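Local atomic coordinates of putative transcriptional regulator MarR (Geobacillus stearothermophilus, PDB entry 2RDP), a protein that probably binds DNA through a winged-helix motif as a dimeric transcriptional regulator of the MarR family. Residues I34-F45 against I109-D120. Numbering follows the deposited sequence.
With NA (sodium ion), chain B.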
# COMPACT_ATOMS: atom_id res chain seq x y z
N ILE A 34 -0.08 -13.32 -4.00
CA ILE A 34 -1.00 -14.22 -3.32
C ILE A 34 -2.33 -14.30 -4.07
O ILE A 34 -2.89 -15.35 -4.20
CB ILE A 34 -1.19 -13.79 -1.81
CG1 ILE A 34 0.02 -14.23 -0.98
CG2 ILE A 34 -2.50 -14.32 -1.22
CD1 ILE A 34 0.12 -13.48 0.35
N LEU A 35 -2.83 -13.17 -4.55
CA LEU A 35 -4.13 -13.16 -5.21
C LEU A 35 -4.14 -13.74 -6.59
O LEU A 35 -5.23 -13.97 -7.13
CB LEU A 35 -4.73 -11.78 -5.25
CG LEU A 35 -5.46 -11.27 -4.01
CD1 LEU A 35 -5.92 -9.86 -4.42
CD2 LEU A 35 -6.63 -12.10 -3.61
N THR A 36 -2.97 -14.01 -7.17
CA THR A 36 -2.95 -14.73 -8.44
C THR A 36 -3.55 -16.13 -8.34
O THR A 36 -3.98 -16.68 -9.34
CB THR A 36 -1.54 -14.80 -9.10
OG1 THR A 36 -0.63 -15.50 -8.25
CG2 THR A 36 -1.01 -13.42 -9.40
N ASN A 37 -3.61 -16.72 -7.15
CA ASN A 37 -4.23 -18.03 -7.03
C ASN A 37 -5.71 -18.02 -6.64
O ASN A 37 -6.27 -19.06 -6.32
CB ASN A 37 -3.43 -18.93 -6.09
CG ASN A 37 -1.95 -19.04 -6.48
OD1 ASN A 37 -1.61 -19.43 -7.61
ND2 ASN A 37 -1.07 -18.67 -5.56
N TYR A 38 -6.35 -16.84 -6.68
CA TYR A 38 -7.73 -16.69 -6.24
C TYR A 38 -8.55 -15.97 -7.28
O TYR A 38 -8.03 -15.08 -7.96
CB TYR A 38 -7.79 -15.96 -4.89
CG TYR A 38 -7.09 -16.79 -3.84
CD1 TYR A 38 -7.72 -17.89 -3.24
CD2 TYR A 38 -5.77 -16.53 -3.51
CE1 TYR A 38 -7.05 -18.68 -2.32
CE2 TYR A 38 -5.09 -17.30 -2.59
CZ TYR A 38 -5.73 -18.37 -2.00
OH TYR A 38 -5.02 -19.10 -1.09
N PRO A 39 -9.84 -16.35 -7.41
CA PRO A 39 -10.65 -15.74 -8.46
C PRO A 39 -11.18 -14.33 -8.13
O PRO A 39 -12.19 -13.93 -8.68
CB PRO A 39 -11.79 -16.76 -8.67
CG PRO A 39 -11.96 -17.39 -7.32
CD PRO A 39 -10.61 -17.36 -6.64
N ILE A 40 -10.52 -13.58 -7.26
CA ILE A 40 -10.90 -12.19 -7.01
C ILE A 40 -9.77 -11.25 -7.39
O ILE A 40 -8.62 -11.68 -7.58
CB ILE A 40 -11.31 -11.95 -5.55
CG1 ILE A 40 -10.17 -12.35 -4.60
CG2 ILE A 40 -12.63 -12.71 -5.24
CD1 ILE A 40 -10.40 -11.96 -3.16
N THR A 41 -10.11 -9.97 -7.52
CA THR A 41 -9.13 -8.95 -7.84
C THR A 41 -8.76 -8.20 -6.55
O THR A 41 -9.43 -8.37 -5.52
CB THR A 41 -9.66 -7.99 -8.95
OG1 THR A 41 -10.70 -7.16 -8.43
CG2 THR A 41 -10.19 -8.79 -10.12
N PRO A 42 -7.69 -7.36 -6.59
CA PRO A 42 -7.35 -6.59 -5.39
C PRO A 42 -8.46 -5.72 -4.77
O PRO A 42 -8.60 -5.73 -3.55
CB PRO A 42 -6.16 -5.74 -5.83
CG PRO A 42 -5.58 -6.48 -6.92
CD PRO A 42 -6.72 -7.13 -7.66
N PRO A 43 -9.23 -4.94 -5.58
CA PRO A 43 -10.32 -4.17 -4.93
C PRO A 43 -11.48 -5.04 -4.40
O PRO A 43 -12.17 -4.63 -3.44
CB PRO A 43 -10.79 -3.21 -6.02
CG PRO A 43 -9.84 -3.37 -7.15
CD PRO A 43 -9.18 -4.70 -7.03
N GLN A 44 -11.69 -6.23 -4.99
CA GLN A 44 -12.64 -7.17 -4.44
C GLN A 44 -12.14 -7.73 -3.11
O GLN A 44 -12.91 -7.81 -2.14
CB GLN A 44 -12.98 -8.27 -5.44
CG GLN A 44 -13.69 -7.76 -6.69
CD GLN A 44 -13.77 -8.83 -7.80
OE1 GLN A 44 -13.14 -9.87 -7.72
NE2 GLN A 44 -14.55 -8.55 -8.82
N PHE A 45 -10.86 -8.09 -3.03
CA PHE A 45 -10.25 -8.38 -1.72
C PHE A 45 -10.57 -7.30 -0.66
O PHE A 45 -11.14 -7.60 0.40
CB PHE A 45 -8.74 -8.68 -1.83
CG PHE A 45 -8.08 -8.84 -0.50
CD1 PHE A 45 -8.20 -10.03 0.21
CD2 PHE A 45 -7.39 -7.77 0.08
CE1 PHE A 45 -7.63 -10.16 1.48
CE2 PHE A 45 -6.78 -7.91 1.35
CZ PHE A 45 -6.91 -9.13 2.03
N ILE A 109 -13.36 -17.61 0.27
CA ILE A 109 -12.19 -17.08 -0.45
C ILE A 109 -11.32 -16.10 0.37
O ILE A 109 -10.10 -16.26 0.44
CB ILE A 109 -12.61 -16.39 -1.78
CG1 ILE A 109 -13.04 -17.43 -2.81
CG2 ILE A 109 -11.47 -15.58 -2.39
CD1 ILE A 109 -13.79 -16.83 -3.94
N ILE A 110 -11.93 -15.08 0.97
CA ILE A 110 -11.14 -14.13 1.72
C ILE A 110 -10.50 -14.63 2.96
O ILE A 110 -9.42 -14.18 3.30
CB ILE A 110 -11.86 -12.86 2.11
CG1 ILE A 110 -13.17 -13.17 2.82
CG2 ILE A 110 -11.93 -11.94 0.93
CD1 ILE A 110 -13.66 -12.03 3.54
N GLU A 111 -11.17 -15.51 3.67
CA GLU A 111 -10.56 -16.20 4.80
C GLU A 111 -9.32 -16.98 4.38
O GLU A 111 -8.35 -17.10 5.13
CB GLU A 111 -11.58 -17.16 5.40
CG GLU A 111 -12.74 -16.44 6.07
CD GLU A 111 -13.50 -17.34 7.05
OE1 GLU A 111 -13.88 -18.51 6.70
OE2 GLU A 111 -13.72 -16.84 8.18
N GLU A 112 -9.38 -17.54 3.17
CA GLU A 112 -8.28 -18.27 2.62
C GLU A 112 -7.14 -17.34 2.21
O GLU A 112 -5.98 -17.66 2.41
CB GLU A 112 -8.78 -19.06 1.43
CG GLU A 112 -7.84 -20.13 0.98
CD GLU A 112 -8.47 -21.11 0.03
OE1 GLU A 112 -9.68 -20.98 -0.33
OE2 GLU A 112 -7.71 -22.03 -0.36
N VAL A 113 -7.47 -16.18 1.64
CA VAL A 113 -6.43 -15.22 1.24
C VAL A 113 -5.73 -14.66 2.49
O VAL A 113 -4.52 -14.59 2.55
CB VAL A 113 -6.98 -14.06 0.35
CG1 VAL A 113 -5.92 -12.96 0.13
CG2 VAL A 113 -7.50 -14.60 -0.97
N ILE A 114 -6.51 -14.30 3.49
CA ILE A 114 -5.96 -13.81 4.74
C ILE A 114 -5.05 -14.81 5.46
O ILE A 114 -4.01 -14.44 5.98
CB ILE A 114 -7.07 -13.27 5.67
CG1 ILE A 114 -7.49 -11.87 5.17
CG2 ILE A 114 -6.58 -13.21 7.12
CD1 ILE A 114 -8.77 -11.37 5.80
N GLU A 115 -5.42 -16.08 5.43
CA GLU A 115 -4.62 -17.14 6.04
C GLU A 115 -3.26 -17.31 5.32
O GLU A 115 -2.22 -17.48 5.95
CB GLU A 115 -5.41 -18.43 6.04
CG GLU A 115 -4.59 -19.64 6.45
CD GLU A 115 -5.49 -20.82 6.83
OE1 GLU A 115 -6.73 -20.76 6.53
OE2 GLU A 115 -4.97 -21.81 7.42
N LYS A 116 -3.29 -17.19 4.00
CA LYS A 116 -2.10 -17.22 3.18
C LYS A 116 -1.21 -15.99 3.44
O LYS A 116 0.01 -16.11 3.46
CB LYS A 116 -2.53 -17.37 1.71
CG LYS A 116 -1.40 -17.39 0.69
CD LYS A 116 -0.64 -18.72 0.61
CE LYS A 116 0.87 -18.49 0.26
NZ LYS A 116 1.71 -18.00 1.44
N ARG A 117 -1.84 -14.83 3.68
CA ARG A 117 -1.15 -13.57 4.05
C ARG A 117 -0.48 -13.69 5.41
O ARG A 117 0.65 -13.20 5.62
CB ARG A 117 -2.13 -12.38 4.06
CG ARG A 117 -2.54 -11.87 2.67
CD ARG A 117 -3.52 -10.67 2.74
NE ARG A 117 -2.86 -9.52 3.35
CZ ARG A 117 -2.31 -8.50 2.70
NH1 ARG A 117 -2.35 -8.45 1.36
NH2 ARG A 117 -1.71 -7.54 3.38
N GLN A 118 -1.16 -14.37 6.33
CA GLN A 118 -0.63 -14.68 7.64
C GLN A 118 0.55 -15.63 7.60
O GLN A 118 1.54 -15.40 8.28
CB GLN A 118 -1.73 -15.28 8.52
CG GLN A 118 -2.71 -14.27 9.06
CD GLN A 118 -3.91 -14.95 9.63
OE1 GLN A 118 -4.01 -16.16 9.57
NE2 GLN A 118 -4.84 -14.19 10.15
N ARG A 119 0.44 -16.72 6.84
CA ARG A 119 1.56 -17.65 6.63
C ARG A 119 2.75 -16.94 6.01
O ARG A 119 3.86 -17.12 6.48
CB ARG A 119 1.13 -18.86 5.80
CG ARG A 119 0.50 -19.92 6.65
CD ARG A 119 0.16 -21.19 5.88
NE ARG A 119 -1.19 -21.09 5.35
CZ ARG A 119 -1.50 -21.15 4.06
NH1 ARG A 119 -0.54 -21.36 3.15
NH2 ARG A 119 -2.77 -21.01 3.69
N ASP A 120 2.52 -16.11 4.99
CA ASP A 120 3.56 -15.35 4.31
C ASP A 120 4.34 -14.44 5.28
O ASP A 120 5.57 -14.40 5.26
CB ASP A 120 2.94 -14.54 3.16
CG ASP A 120 4.00 -13.77 2.33
OD1 ASP A 120 4.89 -14.39 1.72
OD2 ASP A 120 3.91 -12.52 2.25
NA NA B . -6.78 -13.09 -8.97
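Val113 splits its two methyls between two rings: CG1, anti to the backbone N (chi1 171°), meets Phe45, and CG2, beside that N, meets Tyr38. The Tyr38 ring, its CG turned opposite the carbonyl carbon (chi1 -62°), takes Val113 CG2 over one face, a CH-pi contact 3.7 Å from the ring centroid. Glu112 meets the same ring at its edge, with carboxylate and ring planes 71° apart and Glu112 CG 3.6 Å from Tyr38 OH. Cutting Tyr38 back to an alanine would probably leave Val113 CG2 without its aromatic cover and open a gap beside Glu112. Phe45 packs as a knob among Ile110, Val113, Ile114 and Arg117; its CE1 comes to 3.5 Å from Val113 CG1, while Ile114 CG1 stands at the ring edge. Ile34 is a second knob, among Val113, Lys116, Arg117 and Asp120, with CG2 3.8 Å from Lys116 CG and CD1 against CA and CG of Arg117, whose side chain it crosses at about a right angle. At the other end Pro39 CG and Ile109 CD1 meet tip to tip at 3.9 Å. No hydrogen bond links the segments; the polar ends of Arg117 and Asp120 pair instead with Glu17 of the second subunit and with Arg30. Backbone oxygens of Leu35, Tyr38 and Ile40 bind a sodium ion, the Tyr38 O at 2.6 Å, on the turn Leu35-Tyr38 and just after it. Apolar packing thus joins the end of helix 10-35, the following loop and the start of helix 42-54 to helix 104-124, consistent with the MarR fold, in which dimerisation helices meet the winged-helix domain.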